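Local coordinates for protein photosystem II stability/assembly factor HCF136, chloroplastic (Cyanidioschyzon merolae, PDB 5OJ3) that is probably essential for photosystem II biogenesis, being needed to assemble an early intermediate that contains D2 and cytochrome b559, at residues Thr116-Lys128 / Tyr410-Leu423. Numbering follows the deposited sequence.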
loop_
_atom_site.group_PDB
_atom_site.type_symbol
_atom_site.label_atom_id
_atom_site.label_comp_id
_atom_site.label_asym_id
_atom_site.label_seq_id
_atom_site.Cartn_x
_atom_site.Cartn_y
_atom_site.Cartn_z
ATOM N N THR A 116 0.462 14.159 18.181
ATOM C CA THR A 116 1.546 14.411 17.237
ATOM C C THR A 116 1.001 15.154 16.027
ATOM O O THR A 116 -0.182 15.050 15.684
ATOM C CB THR A 116 2.248 13.119 16.799
ATOM O OG1 THR A 116 3.563 13.437 16.331
ATOM C CG2 THR A 116 1.486 12.443 15.669
ATOM N N GLU A 117 1.896 15.898 15.376
ATOM C CA GLU A 117 1.625 16.579 14.117
ATOM C C GLU A 117 2.253 15.878 12.914
ATOM O O GLU A 117 2.228 16.425 11.808
ATOM C CB GLU A 117 2.122 18.025 14.187
ATOM N N SER A 118 2.813 14.686 13.102
ATOM C CA SER A 118 3.448 13.924 12.035
ATOM C C SER A 118 2.396 13.264 11.143
ATOM O O SER A 118 1.258 13.045 11.557
ATOM C CB SER A 118 4.375 12.876 12.649
ATOM O OG SER A 118 4.614 11.803 11.774
ATOM N N VAL A 119 2.789 12.915 9.910
ATOM C CA VAL A 119 1.856 12.278 8.980
ATOM C C VAL A 119 1.964 10.763 9.089
ATOM O O VAL A 119 3.062 10.193 9.044
ATOM C CB VAL A 119 2.050 12.755 7.525
ATOM C CG1 VAL A 119 3.473 12.625 7.036
ATOM C CG2 VAL A 119 1.075 11.999 6.595
ATOM N N LEU A 120 0.806 10.120 9.241
ATOM C CA LEU A 120 0.701 8.689 9.496
ATOM C C LEU A 120 0.928 7.891 8.217
ATOM O O LEU A 120 0.384 8.230 7.160
ATOM C CB LEU A 120 -0.681 8.371 10.059
ATOM C CG LEU A 120 -1.180 9.283 11.176
ATOM C CD1 LEU A 120 -2.539 8.829 11.629
ATOM C CD2 LEU A 120 -0.225 9.297 12.340
ATOM N N PHE A 121 1.736 6.834 8.308
ATOM C CA PHE A 121 2.095 6.068 7.123
ATOM C C PHE A 121 1.563 4.647 7.091
ATOM O O PHE A 121 1.267 4.150 6.002
ATOM C CB PHE A 121 3.616 6.032 6.953
ATOM C CG PHE A 121 4.130 7.140 6.100
ATOM C CD1 PHE A 121 4.097 8.450 6.544
ATOM C CD2 PHE A 121 4.585 6.881 4.818
ATOM C CE1 PHE A 121 4.552 9.476 5.743
ATOM C CE2 PHE A 121 5.027 7.902 4.010
ATOM C CZ PHE A 121 5.020 9.204 4.472
ATOM N N ASP A 122 1.438 3.972 8.232
ATOM C CA ASP A 122 0.886 2.625 8.220
ATOM C C ASP A 122 0.430 2.234 9.617
ATOM O O ASP A 122 0.868 2.798 10.623
ATOM C CB ASP A 122 1.890 1.598 7.690
ATOM C CG ASP A 122 1.221 0.311 7.246
ATOM O OD1 ASP A 122 -0.021 0.308 7.113
ATOM O OD2 ASP A 122 1.929 -0.699 7.043
ATOM N N ILE A 123 -0.460 1.247 9.650
ATOM C CA ILE A 123 -0.995 0.679 10.881
ATOM C C ILE A 123 -1.248 -0.802 10.635
ATOM O O ILE A 123 -1.705 -1.194 9.558
ATOM C CB ILE A 123 -2.273 1.426 11.327
ATOM C CG1 ILE A 123 -2.788 0.895 12.665
ATOM C CG2 ILE A 123 -3.351 1.364 10.251
ATOM C CD1 ILE A 123 -3.967 1.672 13.201
ATOM N N ASP A 124 -0.929 -1.632 11.627
ATOM C CA ASP A 124 -1.192 -3.061 11.529
ATOM C C ASP A 124 -1.441 -3.608 12.927
ATOM O O ASP A 124 -1.058 -2.998 13.928
ATOM C CB ASP A 124 -0.034 -3.805 10.846
ATOM C CG ASP A 124 -0.413 -5.216 10.418
ATOM O OD1 ASP A 124 -1.623 -5.513 10.349
ATOM O OD2 ASP A 124 0.494 -6.028 10.145
ATOM N N PHE A 125 -2.084 -4.774 12.986
ATOM C CA PHE A 125 -2.542 -5.342 14.245
ATOM C C PHE A 125 -2.003 -6.754 14.430
ATOM O O PHE A 125 -1.947 -7.540 13.479
ATOM C CB PHE A 125 -4.074 -5.354 14.312
ATOM C CG PHE A 125 -4.672 -4.019 14.653
ATOM C CD1 PHE A 125 -4.840 -3.637 15.973
ATOM C CD2 PHE A 125 -5.054 -3.141 13.654
ATOM C CE1 PHE A 125 -5.381 -2.405 16.290
ATOM C CE2 PHE A 125 -5.597 -1.908 13.965
ATOM C CZ PHE A 125 -5.761 -1.540 15.285
ATOM N N SER A 126 -1.604 -7.058 15.664
ATOM C CA SER A 126 -1.166 -8.399 16.032
ATOM C C SER A 126 -2.257 -9.433 15.774
ATOM O O SER A 126 -3.448 -9.166 15.956
ATOM C CB SER A 126 -0.751 -8.431 17.501
ATOM O OG SER A 126 -0.861 -9.742 18.028
ATOM N N GLN A 127 -1.838 -10.627 15.346
ATOM C CA GLN A 127 -2.774 -11.716 15.093
ATOM C C GLN A 127 -3.191 -12.428 16.374
ATOM O O GLN A 127 -4.288 -12.998 16.430
ATOM C CB GLN A 127 -2.160 -12.728 14.128
ATOM C CG GLN A 127 -2.470 -12.482 12.666
ATOM C CD GLN A 127 -1.967 -13.604 11.782
ATOM O OE1 GLN A 127 -0.845 -14.083 11.948
ATOM N NE2 GLN A 127 -2.799 -14.037 10.842
ATOM N N LYS A 128 -2.343 -12.409 17.405
ATOM C CA LYS A 128 -2.636 -13.141 18.633
ATOM C C LYS A 128 -3.646 -12.396 19.496
ATOM O O LYS A 128 -4.543 -13.021 20.081
ATOM C CB LYS A 128 -1.331 -13.400 19.398
ATOM C CG LYS A 128 -1.442 -13.442 20.909
ATOM C CD LYS A 128 -0.397 -14.398 21.466
ATOM C CE LYS A 128 0.096 -13.975 22.838
ATOM N NZ LYS A 128 1.442 -14.544 23.138
ATOM N N TYR A 410 -4.400 10.268 2.869
ATOM C CA TYR A 410 -3.474 9.590 1.972
ATOM C C TYR A 410 -3.706 8.093 1.812
ATOM O O TYR A 410 -3.320 7.542 0.776
ATOM C CB TYR A 410 -2.027 9.801 2.447
ATOM C CG TYR A 410 -1.545 11.235 2.382
ATOM C CD1 TYR A 410 -2.028 12.110 1.418
ATOM C CD2 TYR A 410 -0.608 11.712 3.290
ATOM C CE1 TYR A 410 -1.588 13.421 1.358
ATOM C CE2 TYR A 410 -0.163 13.020 3.238
ATOM C CZ TYR A 410 -0.655 13.870 2.270
ATOM O OH TYR A 410 -0.214 15.172 2.219
ATOM N N LYS A 411 -4.316 7.422 2.789
ATOM C CA LYS A 411 -4.274 5.966 2.802
ATOM C C LYS A 411 -5.474 5.413 3.557
ATOM O O LYS A 411 -5.821 5.909 4.632
ATOM C CB LYS A 411 -2.968 5.474 3.434
ATOM C CG LYS A 411 -2.696 3.988 3.287
ATOM C CD LYS A 411 -1.507 3.585 4.147
ATOM C CE LYS A 411 -1.553 2.118 4.535
ATOM N NZ LYS A 411 -1.448 1.238 3.340
ATOM N N ILE A 412 -6.092 4.375 2.994
ATOM C CA ILE A 412 -7.184 3.651 3.635
ATOM C C ILE A 412 -6.799 2.183 3.752
ATOM O O ILE A 412 -6.249 1.595 2.814
ATOM C CB ILE A 412 -8.511 3.809 2.863
ATOM C CG1 ILE A 412 -8.698 5.260 2.411
ATOM C CG2 ILE A 412 -9.684 3.346 3.717
ATOM C CD1 ILE A 412 -10.058 5.545 1.801
ATOM N N LYS A 413 -7.102 1.590 4.908
ATOM C CA LYS A 413 -6.739 0.209 5.216
ATOM C C LYS A 413 -7.828 -0.445 6.047
ATOM O O LYS A 413 -8.176 0.054 7.120
ATOM C CB LYS A 413 -5.402 0.164 5.957
ATOM C CG LYS A 413 -4.770 -1.203 6.060
ATOM C CD LYS A 413 -3.471 -1.109 6.817
ATOM C CE LYS A 413 -2.641 -2.356 6.612
ATOM N NZ LYS A 413 -1.195 -1.998 6.585
ATOM N N PHE A 414 -8.367 -1.554 5.552
ATOM C CA PHE A 414 -9.321 -2.353 6.303
ATOM C C PHE A 414 -8.644 -3.588 6.883
ATOM O O PHE A 414 -7.649 -4.083 6.349
ATOM C CB PHE A 414 -10.502 -2.782 5.425
ATOM C CG PHE A 414 -11.459 -1.670 5.103
ATOM C CD1 PHE A 414 -11.122 -0.684 4.192
ATOM C CD2 PHE A 414 -12.700 -1.609 5.721
ATOM C CE1 PHE A 414 -12.003 0.340 3.898
ATOM C CE2 PHE A 414 -13.585 -0.587 5.432
ATOM C CZ PHE A 414 -13.235 0.389 4.518
ATOM N N PHE A 415 -9.206 -4.082 7.986
ATOM C CA PHE A 415 -8.849 -5.372 8.581
ATOM C C PHE A 415 -10.166 -6.116 8.759
ATOM O O PHE A 415 -10.793 -6.044 9.818
ATOM C CB PHE A 415 -8.098 -5.235 9.899
ATOM C CG PHE A 415 -6.787 -4.518 9.789
ATOM C CD1 PHE A 415 -6.731 -3.140 9.697
ATOM C CD2 PHE A 415 -5.604 -5.237 9.773
ATOM C CE1 PHE A 415 -5.515 -2.489 9.596
ATOM C CE2 PHE A 415 -4.388 -4.593 9.670
ATOM C CZ PHE A 415 -4.343 -3.216 9.585
ATOM N N GLY A 416 -10.570 -6.837 7.724
ATOM C CA GLY A 416 -11.925 -7.333 7.645
ATOM C C GLY A 416 -12.867 -6.189 7.318
ATOM O O GLY A 416 -12.471 -5.033 7.181
ATOM N N SER A 417 -14.146 -6.528 7.194
ATOM C CA SER A 417 -15.136 -5.532 6.806
ATOM C C SER A 417 -15.612 -4.671 7.969
ATOM O O SER A 417 -16.435 -3.774 7.752
ATOM C CB SER A 417 -16.337 -6.214 6.144
ATOM O OG SER A 417 -17.219 -6.751 7.113
ATOM N N GLN A 418 -15.124 -4.910 9.188
ATOM C CA GLN A 418 -15.607 -4.199 10.364
ATOM C C GLN A 418 -14.523 -3.440 11.115
ATOM O O GLN A 418 -14.818 -2.835 12.152
ATOM C CB GLN A 418 -16.318 -5.165 11.319
ATOM C CG GLN A 418 -17.410 -5.968 10.643
ATOM C CD GLN A 418 -18.698 -5.182 10.519
ATOM O OE1 GLN A 418 -19.031 -4.680 9.444
ATOM N NE2 GLN A 418 -19.429 -5.060 11.622
ATOM N N ARG A 419 -13.282 -3.460 10.637
ATOM C CA ARG A 419 -12.225 -2.616 11.174
ATOM C C ARG A 419 -11.614 -1.843 10.018
ATOM O O ARG A 419 -11.259 -2.435 8.994
ATOM C CB ARG A 419 -11.154 -3.442 11.896
ATOM N N GLY A 420 -11.494 -0.529 10.178
ATOM C CA GLY A 420 -10.909 0.292 9.139
ATOM C C GLY A 420 -10.319 1.557 9.711
ATOM O O GLY A 420 -10.748 2.042 10.761
ATOM N N PHE A 421 -9.327 2.093 9.008
ATOM C CA PHE A 421 -8.652 3.315 9.406
ATOM C C PHE A 421 -8.318 4.116 8.156
ATOM O O PHE A 421 -8.206 3.568 7.056
ATOM C CB PHE A 421 -7.367 3.042 10.208
ATOM C CG PHE A 421 -7.599 2.367 11.538
ATOM C CD1 PHE A 421 -7.846 1.005 11.617
ATOM C CD2 PHE A 421 -7.563 3.104 12.711
ATOM C CE1 PHE A 421 -8.059 0.392 12.843
ATOM C CE2 PHE A 421 -7.770 2.497 13.937
ATOM C CZ PHE A 421 -8.019 1.141 14.003
ATOM N N VAL A 422 -8.168 5.426 8.335
ATOM C CA VAL A 422 -7.674 6.311 7.290
ATOM C C VAL A 422 -6.551 7.147 7.883
ATOM O O VAL A 422 -6.711 7.731 8.960
ATOM C CB VAL A 422 -8.787 7.216 6.725
ATOM C CG1 VAL A 422 -8.196 8.300 5.827
ATOM C CG2 VAL A 422 -9.810 6.389 5.966
ATOM N N LEU A 423 -5.424 7.208 7.182
ATOM C CA LEU A 423 -4.235 7.884 7.673
ATOM C C LEU A 423 -3.983 9.125 6.829
ATOM O O LEU A 423 -4.077 9.081 5.597
ATOM C CB LEU A 423 -3.012 6.964 7.637
ATOM C CG LEU A 423 -3.152 5.608 8.333
ATOM C CD1 LEU A 423 -2.113 4.639 7.793
ATOM C CD2 LEU A 423 -3.074 5.723 9.848
#
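I123 and K413 meet where two neighbouring blades of the seven-bladed beta-propeller pack: strand 120-125, innermost in its blade, runs nearly parallel to strand 410-414 of the blade that joins the N-terminal strand 109-111 to the C-terminal ones. K413 reaches across with CG anti to its backbone N (chi1 -167°), its chain extended until a bend at the last torsion. There NZ forms a salt bridge with D122 OD1 at 2.6 Å, on the syn lone pair, and a longer hydrogen bond of 3.1 Å to I123 O, tilted 31° from the carbonyl plane. With an alanine here, D122 OD1 would probably lose its salt-bridge partner and I123 O its bond from the lysine. The other carboxylate oxygen, D122 OD2, accepts from V173 N of the next blade, so D122 links three blades. Beside this polar strip lies an apolar layer. L423 crosses L120 at about a right angle, CD2 against CB, while its CD1 rests on the D122 backbone. The I123 side chain sets CD1 squarely over the F421 ring, 3.9 Å from its centroid. F125 meets F421 obliquely and turns its edge to F415, planes 86° apart, with F125 CD2 over the centre of the F415 face.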